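Local coordinates for protein anti-restriction endonuclease (Enterobacteria phage T4, PDB 3WX4) that mimics DNA to block DNA binding by the bacterial histone-like protein H-NS, and inhibits the host McrA restriction endonuclease, at residues D16-L21 with S31-L36; F47-Y52 with K76-Y81. All coordinates share one frame; numbering follows the deposited sequence.

Contact 1: D16-L21 with S31-L36; sequences DILEKL and SIVNEL
A helical hairpin, helix 16-24 turning into helix 26-43, brings Leu-18 and Leu-21 against Ile-32, Val-33 and Leu-36 in the buried core of the Arn domain. The two short axes make an angle of 142° between their N-to-C directions, so the helices run roughly antiparallel, and the axes of 16-21 and 31-36 approach to 11.4 Å. At that spacing the backbones do not meet, and the contact rests on methyl groups alone; no hydrogen bond crosses it. Leu-18 is central, and its two methyls part company: CD1 meets CD2 of Leu-36 at 3.9 Å, while CD2 lies 4.1 Å from CG2 of Ile-32 and 4.2 Å from CG2 of Val-33. Its chi1 of -81° sets CG beside the backbone N, and chi2 of 168° turns the fork so that its methyls face residues one helical turn apart, Ile-32 and Leu-36. One turn on, Leu-21 presents CD2 to CD1 of Ile-32 at 3.9 Å, the two side chains crossing at about a right angle. Ile-32 thus serves both leucines, through CG2 and CD1 separately. All five touching residues are buried. Ile-87 packs on both Leu-18 and Leu-21, Phe-61 of strand 60-65 covers Leu-18 and Val-33, and helix 71-84 closes over Leu-36 through Val-82.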
ATOM      1  N   ASP A  16      -6.398  17.212 -12.117  1.00 32.63           N
ATOM      2  CA  ASP A  16      -6.969  17.933 -13.258  1.00 33.47           C
ATOM      3  C   ASP A  16      -6.338  17.687 -14.652  1.00 31.95           C
ATOM      4  O   ASP A  16      -7.062  17.416 -15.634  1.00 32.17           O
ATOM      5  CB  ASP A  16      -6.913  19.441 -13.008  1.00 36.08           C
ATOM      6  CG  ASP A  16      -7.748  19.894 -11.765  1.00 43.64           C
ATOM      7  OD1 ASP A  16      -8.627  19.139 -11.233  1.00 45.47           O
ATOM      8  OD2 ASP A  16      -7.509  21.063 -11.346  1.00 45.62           O
ATOM      9  N   ILE A  17      -5.017  17.823 -14.763  1.00 30.72           N
ATOM     10  CA  ILE A  17      -4.411  17.670 -16.068  1.00 31.20           C
ATOM     11  C   ILE A  17      -4.610  16.254 -16.643  1.00 31.35           C
ATOM     12  O   ILE A  17      -4.671  16.094 -17.873  1.00 30.96           O
ATOM     13  CB  ILE A  17      -2.918  18.057 -16.069  1.00 31.97           C
ATOM     14  CG1 ILE A  17      -2.506  18.401 -17.481  1.00 34.35           C
ATOM     15  CG2 ILE A  17      -2.025  16.921 -15.512  1.00 34.59           C
ATOM     16  CD1 ILE A  17      -1.156  19.176 -17.587  1.00 38.00           C
ATOM     17  N   LEU A  18      -4.739  15.253 -15.772  1.00 29.35           N
ATOM     18  CA  LEU A  18      -4.940  13.864 -16.280  1.00 28.59           C
ATOM     19  C   LEU A  18      -6.373  13.696 -16.689  1.00 29.97           C
ATOM     20  O   LEU A  18      -6.655  13.000 -17.689  1.00 27.08           O
ATOM     21  CB  LEU A  18      -4.589  12.789 -15.235  1.00 27.38           C
ATOM     22  CG  LEU A  18      -3.068  12.529 -15.170  1.00 26.83           C
ATOM     23  CD1 LEU A  18      -2.775  11.662 -13.904  1.00 26.65           C
ATOM     24  CD2 LEU A  18      -2.540  11.846 -16.485  1.00 29.06           C
ATOM     25  N   GLU A  19      -7.297  14.301 -15.915  1.00 28.35           N
ATOM     26  CA  GLU A  19      -8.704  14.219 -16.304  1.00 29.25           C
ATOM     27  C   GLU A  19      -8.865  14.879 -17.688  1.00 30.13           C
ATOM     28  O   GLU A  19      -9.573  14.357 -18.557  1.00 28.52           O
ATOM     29  CB  GLU A  19      -9.611  14.952 -15.317  1.00 29.11           C
ATOM     30  CG  GLU A  19     -11.062  15.028 -15.780  1.00 28.87           C
ATOM     31  CD  GLU A  19     -11.960  15.742 -14.782  1.00 29.72           C
ATOM     32  OE1 GLU A  19     -11.531  16.857 -14.347  1.00 30.48           O
ATOM     33  OE2 GLU A  19     -13.044  15.200 -14.455  1.00 29.06           O
ATOM     34  N   LYS A  20      -8.219  16.018 -17.912  1.00 29.37           N
ATOM     35  CA  LYS A  20      -8.321  16.655 -19.205  1.00 31.17           C
ATOM     36  C   LYS A  20      -7.676  15.820 -20.322  1.00 32.70           C
ATOM     37  O   LYS A  20      -8.153  15.855 -21.464  1.00 29.59           O
ATOM     38  CB  LYS A  20      -7.672  18.035 -19.196  1.00 34.14           C
ATOM     39  CG  LYS A  20      -8.588  19.092 -18.683  1.00 39.13           C
ATOM     40  CD  LYS A  20      -7.805  20.360 -18.361  1.00 44.21           C
ATOM     41  CE  LYS A  20      -8.735  21.577 -18.418  1.00 49.66           C
ATOM     42  NZ  LYS A  20      -9.250  21.833 -19.844  1.00 51.91           N
ATOM     43  N   LEU A  21      -6.552  15.156 -20.025  1.00 29.70           N
ATOM     44  CA  LEU A  21      -5.915  14.320 -21.047  1.00 29.37           C
ATOM     45  C   LEU A  21      -6.871  13.179 -21.445  1.00 28.60           C
ATOM     46  O   LEU A  21      -6.995  12.824 -22.647  1.00 31.08           O
ATOM     47  CB  LEU A  21      -4.610  13.718 -20.509  1.00 27.69           C
ATOM     48  CG  LEU A  21      -3.876  12.857 -21.562  1.00 29.00           C
ATOM     49  CD1 LEU A  21      -3.375  13.749 -22.654  1.00 28.43           C
ATOM     50  CD2 LEU A  21      -2.731  12.094 -20.915  1.00 27.26           C
ATOM     51  N   SER A  31      -2.356   4.640 -20.909  1.00 31.12           N
ATOM     52  CA  SER A  31      -0.926   4.243 -20.845  1.00 33.65           C
ATOM     53  C   SER A  31      -0.252   5.000 -19.717  1.00 33.75           C
ATOM     54  O   SER A  31       0.403   4.415 -18.835  1.00 35.32           O
ATOM     55  CB  SER A  31      -0.175   4.640 -22.127  1.00 35.24           C
ATOM     56  OG  SER A  31      -0.802   4.073 -23.253  1.00 40.74           O
ATOM     57  N   ILE A  32      -0.424   6.311 -19.701  1.00 31.48           N
ATOM     58  CA  ILE A  32       0.264   7.060 -18.642  1.00 30.91           C
ATOM     59  C   ILE A  32      -0.227   6.734 -17.255  1.00 31.97           C
ATOM     60  O   ILE A  32       0.571   6.522 -16.329  1.00 30.89           O
ATOM     61  CB  ILE A  32       0.138   8.564 -18.878  1.00 31.69           C
ATOM     62  CG1 ILE A  32       0.955   8.941 -20.135  1.00 30.72           C
ATOM     63  CG2 ILE A  32       0.526   9.301 -17.596  1.00 32.14           C
ATOM     64  CD1 ILE A  32       0.700  10.350 -20.678  1.00 31.80           C
ATOM     65  N   VAL A  33      -1.540   6.608 -17.084  1.00 29.40           N
ATOM     66  CA  VAL A  33      -2.012   6.342 -15.762  1.00 31.69           C
ATOM     67  C   VAL A  33      -1.575   4.988 -15.236  1.00 33.55           C
ATOM     68  O   VAL A  33      -1.345   4.804 -14.019  1.00 30.26           O
ATOM     69  CB  VAL A  33      -3.529   6.468 -15.721  1.00 35.01           C
ATOM     70  CG1 VAL A  33      -4.083   5.704 -14.599  1.00 38.85           C
ATOM     71  CG2 VAL A  33      -3.863   7.912 -15.597  1.00 34.30           C
ATOM     72  N   ASN A  34      -1.436   4.025 -16.138  1.00 31.96           N
ATOM     73  CA  ASN A  34      -1.054   2.716 -15.619  1.00 34.06           C
ATOM     74  C   ASN A  34       0.468   2.647 -15.275  1.00 34.10           C
ATOM     75  O   ASN A  34       0.847   1.914 -14.366  1.00 33.26           O
ATOM     76  CB  ASN A  34      -1.542   1.628 -16.583  1.00 34.68           C
ATOM     77  CG  ASN A  34      -3.061   1.323 -16.382  1.00 35.84           C
ATOM     78  OD1 ASN A  34      -3.439   0.542 -15.461  1.00 36.81           O
ATOM     79  ND2 ASN A  34      -3.939   1.991 -17.180  1.00 35.99           N
ATOM     80  N   GLU A  35       1.305   3.400 -15.993  1.00 33.60           N
ATOM     81  CA  GLU A  35       2.730   3.448 -15.673  1.00 34.54           C
ATOM     82  C   GLU A  35       2.881   4.284 -14.411  1.00 34.86           C
ATOM     83  O   GLU A  35       3.688   3.958 -13.535  1.00 35.54           O
ATOM     84  CB  GLU A  35       3.553   4.078 -16.782  1.00 35.43           C
ATOM     85  CG  GLU A  35       5.029   4.164 -16.407  1.00 40.25           C
ATOM     86  CD  GLU A  35       5.907   4.841 -17.459  1.00 46.76           C
ATOM     87  OE1 GLU A  35       6.546   4.099 -18.226  1.00 50.07           O
ATOM     88  OE2 GLU A  35       5.987   6.111 -17.538  1.00 50.36           O
ATOM     89  N   LEU A  36       2.061   5.331 -14.284  1.00 33.75           N
ATOM     90  CA  LEU A  36       2.131   6.179 -13.110  1.00 33.92           C
ATOM     91  C   LEU A  36       1.877   5.393 -11.826  1.00 33.14           C
ATOM     92  O   LEU A  36       2.659   5.461 -10.831  1.00 33.34           O
ATOM     93  CB  LEU A  36       1.143   7.347 -13.243  1.00 35.10           C
ATOM     94  CG  LEU A  36       0.944   8.218 -11.998  1.00 35.07           C
ATOM     95  CD1 LEU A  36       2.215   9.027 -11.760  1.00 36.84           C
ATOM     96  CD2 LEU A  36      -0.255   9.199 -12.243  1.00 34.22           C
TER

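Contact 2: F47-Y52 with K76-Y81; sequences FLIGTY and KTIMIY
Helix 71-84 packs on strand 47-51, an outermost strand within this chain of the three-stranded antiparallel sheet, and Ile-78 meets Phe-47 and Ile-49 in this helix-on-sheet layer. The packing is wholly apolar between the segments, with no hydrogen bond joining them. Phe-47 and Ile-49, two residues apart in the strand, both direct their CB toward the helix, as the alternation of a strand requires; the intervening Leu-48 packs on Leu-48 of the second subunit. The nearest CA atoms, those of Ile-49 and Ile-78, are 9.3 Å apart, a gap bridged by side chains. Polar links tie the strand to its other neighbours: Leu-48 and Gly-50 pair through their backbones with Ile-64 and Tyr-62 of strand 60-65, and the N of Ile-49 is hydrogen-bonded to NE2 of His-41 in helix 26-43. Thr-77 OG1 merely turns back on its own helix, to the O of Asp-73. The aromatic part of the packing is the looser: CE1 of Phe-47 comes within 4.4 Å of CG1 of Ile-78, which approaches the ring obliquely. The aliphatic part is closer. Ile-49, extended with CG1 anti to its N (chi1 -177°), reaches Ile-78 tip to tip, its CD1 lying 3.8 Å from CD1 of Ile-78 and 4.1 Å from CG1 of that residue.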
ATOM      1  N   PHE A  47       2.017   4.138   0.792  1.00 34.64           N
ATOM      2  CA  PHE A  47       0.673   4.533   0.413  1.00 32.42           C
ATOM      3  C   PHE A  47       0.216   3.651  -0.750  1.00 31.20           C
ATOM      4  O   PHE A  47       1.043   3.052  -1.436  1.00 29.03           O
ATOM      5  CB  PHE A  47       0.577   6.021   0.031  1.00 32.24           C
ATOM      6  CG  PHE A  47       1.312   6.403  -1.219  1.00 34.31           C
ATOM      7  CD1 PHE A  47       0.715   6.277  -2.485  1.00 33.65           C
ATOM      8  CD2 PHE A  47       2.573   6.939  -1.142  1.00 33.98           C
ATOM      9  CE1 PHE A  47       1.375   6.680  -3.624  1.00 36.07           C
ATOM     10  CE2 PHE A  47       3.264   7.360  -2.308  1.00 37.82           C
ATOM     11  CZ  PHE A  47       2.657   7.224  -3.558  1.00 36.05           C
ATOM     12  N   LEU A  48      -1.093   3.518  -0.878  1.00 30.25           N
ATOM     13  CA  LEU A  48      -1.683   2.733  -1.999  1.00 28.75           C
ATOM     14  C   LEU A  48      -2.323   3.771  -2.896  1.00 29.02           C
ATOM     15  O   LEU A  48      -2.802   4.821  -2.416  1.00 28.91           O
ATOM     16  CB  LEU A  48      -2.778   1.799  -1.488  1.00 28.72           C
ATOM     17  CG  LEU A  48      -2.351   0.635  -0.613  1.00 29.25           C
ATOM     18  CD1 LEU A  48      -3.626  -0.034  -0.032  1.00 28.07           C
ATOM     19  CD2 LEU A  48      -1.523  -0.381  -1.452  1.00 28.79           C
ATOM     20  N   ILE A  49      -2.356   3.515  -4.205  1.00 28.51           N
ATOM     21  CA  ILE A  49      -3.013   4.463  -5.094  1.00 25.87           C
ATOM     22  C   ILE A  49      -3.595   3.627  -6.224  1.00 27.89           C
ATOM     23  O   ILE A  49      -3.068   2.539  -6.543  1.00 26.58           O
ATOM     24  CB  ILE A  49      -2.036   5.487  -5.663  1.00 27.92           C
ATOM     25  CG1 ILE A  49      -2.803   6.494  -6.516  1.00 27.44           C
ATOM     26  CG2 ILE A  49      -0.908   4.785  -6.425  1.00 26.02           C
ATOM     27  CD1 ILE A  49      -1.932   7.586  -7.081  1.00 29.93           C
ATOM     28  N   GLY A  50      -4.688   4.098  -6.809  1.00 30.13           N
ATOM     29  CA  GLY A  50      -5.259   3.327  -7.908  1.00 30.16           C
ATOM     30  C   GLY A  50      -6.330   4.158  -8.595  1.00 31.98           C
ATOM     31  O   GLY A  50      -6.836   5.170  -8.070  1.00 28.96           O
ATOM     32  N   THR A  51      -6.689   3.729  -9.807  1.00 31.25           N
ATOM     33  CA  THR A  51      -7.742   4.427 -10.537  1.00 31.57           C
ATOM     34  C   THR A  51      -9.054   3.806 -10.068  1.00 30.76           C
ATOM     35  O   THR A  51      -9.083   2.761  -9.406  1.00 30.08           O
ATOM     36  CB  THR A  51      -7.603   4.130 -12.064  1.00 31.67           C
ATOM     37  OG1 THR A  51      -7.497   2.714 -12.221  1.00 30.01           O
ATOM     38  CG2 THR A  51      -6.331   4.718 -12.578  1.00 34.07           C
ATOM     39  N   TYR A  52     -10.143   4.475 -10.423  1.00 30.15           N
ATOM     40  CA  TYR A  52     -11.498   3.997 -10.150  1.00 29.73           C
ATOM     41  C   TYR A  52     -12.026   3.325 -11.443  1.00 30.74           C
ATOM     42  O   TYR A  52     -11.560   3.651 -12.520  1.00 31.25           O
ATOM     43  CB  TYR A  52     -12.405   5.161  -9.860  1.00 30.47           C
ATOM     44  CG  TYR A  52     -12.172   5.735  -8.494  1.00 33.32           C
ATOM     45  CD1 TYR A  52     -12.727   5.137  -7.347  1.00 35.56           C
ATOM     46  CD2 TYR A  52     -11.394   6.857  -8.339  1.00 34.93           C
ATOM     47  CE1 TYR A  52     -12.492   5.680  -6.053  1.00 37.31           C
ATOM     48  CE2 TYR A  52     -11.164   7.402  -7.068  1.00 36.13           C
ATOM     49  CZ  TYR A  52     -11.712   6.817  -5.948  1.00 37.24           C
ATOM     50  OH  TYR A  52     -11.492   7.404  -4.726  1.00 41.37           O
ATOM     51  N   LYS A  76       2.279  15.373  -2.877  1.00 39.59           N
ATOM     52  CA  LYS A  76       3.399  16.030  -3.493  1.00 39.23           C
ATOM     53  C   LYS A  76       4.175  15.038  -4.317  1.00 38.71           C
ATOM     54  O   LYS A  76       4.684  15.362  -5.392  1.00 39.83           O
ATOM     55  CB  LYS A  76       4.362  16.607  -2.438  1.00 43.43           C
ATOM     56  CG  LYS A  76       4.064  18.015  -1.957  1.00 48.59           C
ATOM     57  CD  LYS A  76       5.238  18.444  -1.019  1.00 53.49           C
ATOM     58  CE  LYS A  76       5.082  19.870  -0.456  1.00 55.96           C
ATOM     59  NZ  LYS A  76       6.228  20.188   0.506  1.00 58.54           N
ATOM     60  N   THR A  77       4.327  13.835  -3.776  1.00 38.99           N
ATOM     61  CA  THR A  77       5.074  12.812  -4.470  1.00 37.32           C
ATOM     62  C   THR A  77       4.320  12.457  -5.773  1.00 36.16           C
ATOM     63  O   THR A  77       4.914  12.350  -6.839  1.00 35.89           O
ATOM     64  CB  THR A  77       5.211  11.563  -3.593  1.00 39.25           C
ATOM     65  OG1 THR A  77       5.966  11.889  -2.417  1.00 39.82           O
ATOM     66  CG2 THR A  77       5.964  10.434  -4.349  1.00 38.38           C
ATOM     67  N   ILE A  78       3.016  12.262  -5.663  1.00 36.15           N
ATOM     68  CA  ILE A  78       2.229  11.910  -6.857  1.00 35.49           C
ATOM     69  C   ILE A  78       2.430  12.998  -7.924  1.00 35.46           C
ATOM     70  O   ILE A  78       2.749  12.700  -9.076  1.00 35.65           O
ATOM     71  CB  ILE A  78       0.737  11.782  -6.495  1.00 34.55           C
ATOM     72  CG1 ILE A  78       0.511  10.565  -5.594  1.00 33.42           C
ATOM     73  CG2 ILE A  78      -0.134  11.651  -7.805  1.00 33.59           C
ATOM     74  CD1 ILE A  78      -0.847  10.583  -4.954  1.00 33.86           C
ATOM     75  N   MET A  79       2.304  14.268  -7.539  1.00 35.62           N
ATOM     76  CA  MET A  79       2.453  15.330  -8.526  1.00 35.74           C
ATOM     77  C   MET A  79       3.810  15.405  -9.143  1.00 37.22           C
ATOM     78  O   MET A  79       3.926  15.740 -10.315  1.00 36.90           O
ATOM     79  CB  MET A  79       2.037  16.684  -7.958  1.00 36.75           C
ATOM     80  CG  MET A  79       0.582  16.697  -7.523  1.00 36.09           C
ATOM     81  SD  MET A  79      -0.521  16.181  -8.985  1.00 38.33           S
ATOM     82  CE  MET A  79       0.049  17.357 -10.206  1.00 34.80           C
ATOM     83  N   ILE A  80       4.867  15.094  -8.386  1.00 38.82           N
ATOM     84  CA  ILE A  80       6.201  15.108  -8.998  1.00 38.13           C
ATOM     85  C   ILE A  80       6.235  14.120 -10.175  1.00 38.13           C
ATOM     86  O   ILE A  80       6.775  14.404 -11.242  1.00 35.66           O
ATOM     87  CB  ILE A  80       7.304  14.708  -7.962  1.00 39.68           C
ATOM     88  CG1 ILE A  80       7.635  15.928  -7.086  1.00 40.26           C
ATOM     89  CG2 ILE A  80       8.563  14.241  -8.680  1.00 40.19           C
ATOM     90  CD1 ILE A  80       8.285  15.574  -5.725  1.00 43.12           C
ATOM     91  N   TYR A  81       5.688  12.932  -9.955  1.00 38.55           N
ATOM     92  CA  TYR A  81       5.648  11.927 -11.022  1.00 37.90           C
ATOM     93  C   TYR A  81       4.762  12.405 -12.154  1.00 35.33           C
ATOM     94  O   TYR A  81       5.116  12.249 -13.302  1.00 34.95           O
ATOM     95  CB  TYR A  81       5.105  10.605 -10.486  1.00 40.86           C
ATOM     96  CG  TYR A  81       6.114   9.850  -9.675  1.00 45.03           C
ATOM     97  CD1 TYR A  81       6.763   8.736 -10.205  1.00 48.21           C
ATOM     98  CD2 TYR A  81       6.377  10.211  -8.349  1.00 46.41           C
ATOM     99  CE1 TYR A  81       7.652   7.972  -9.427  1.00 50.57           C
ATOM    100  CE2 TYR A  81       7.254   9.474  -7.565  1.00 48.98           C
ATOM    101  CZ  TYR A  81       7.885   8.353  -8.104  1.00 50.37           C
ATOM    102  OH  TYR A  81       8.707   7.586  -7.313  1.00 52.41           O
TER

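Overall arrangement
Contact 1 closes before contact 2 opens along the chain, helix 26-43 being followed directly by strand 47-51, and their centres lie 11 Å apart. They form one continuous core: the side chains of Val-33 and Thr-51 touch, and CD1 of Leu-36 is 3.5 Å from CB of Tyr-81. Helix 26-43 therefore touches both the strand and the helix of contact 2. Strand 60-65, between the other two strands of the sheet, supplies Phe-61 to both contacts. Both contacts are buried, so they join the helical hairpin and the helix-on-sheet layer from within, while the DNA mimicry would have to be a property of the outer surface.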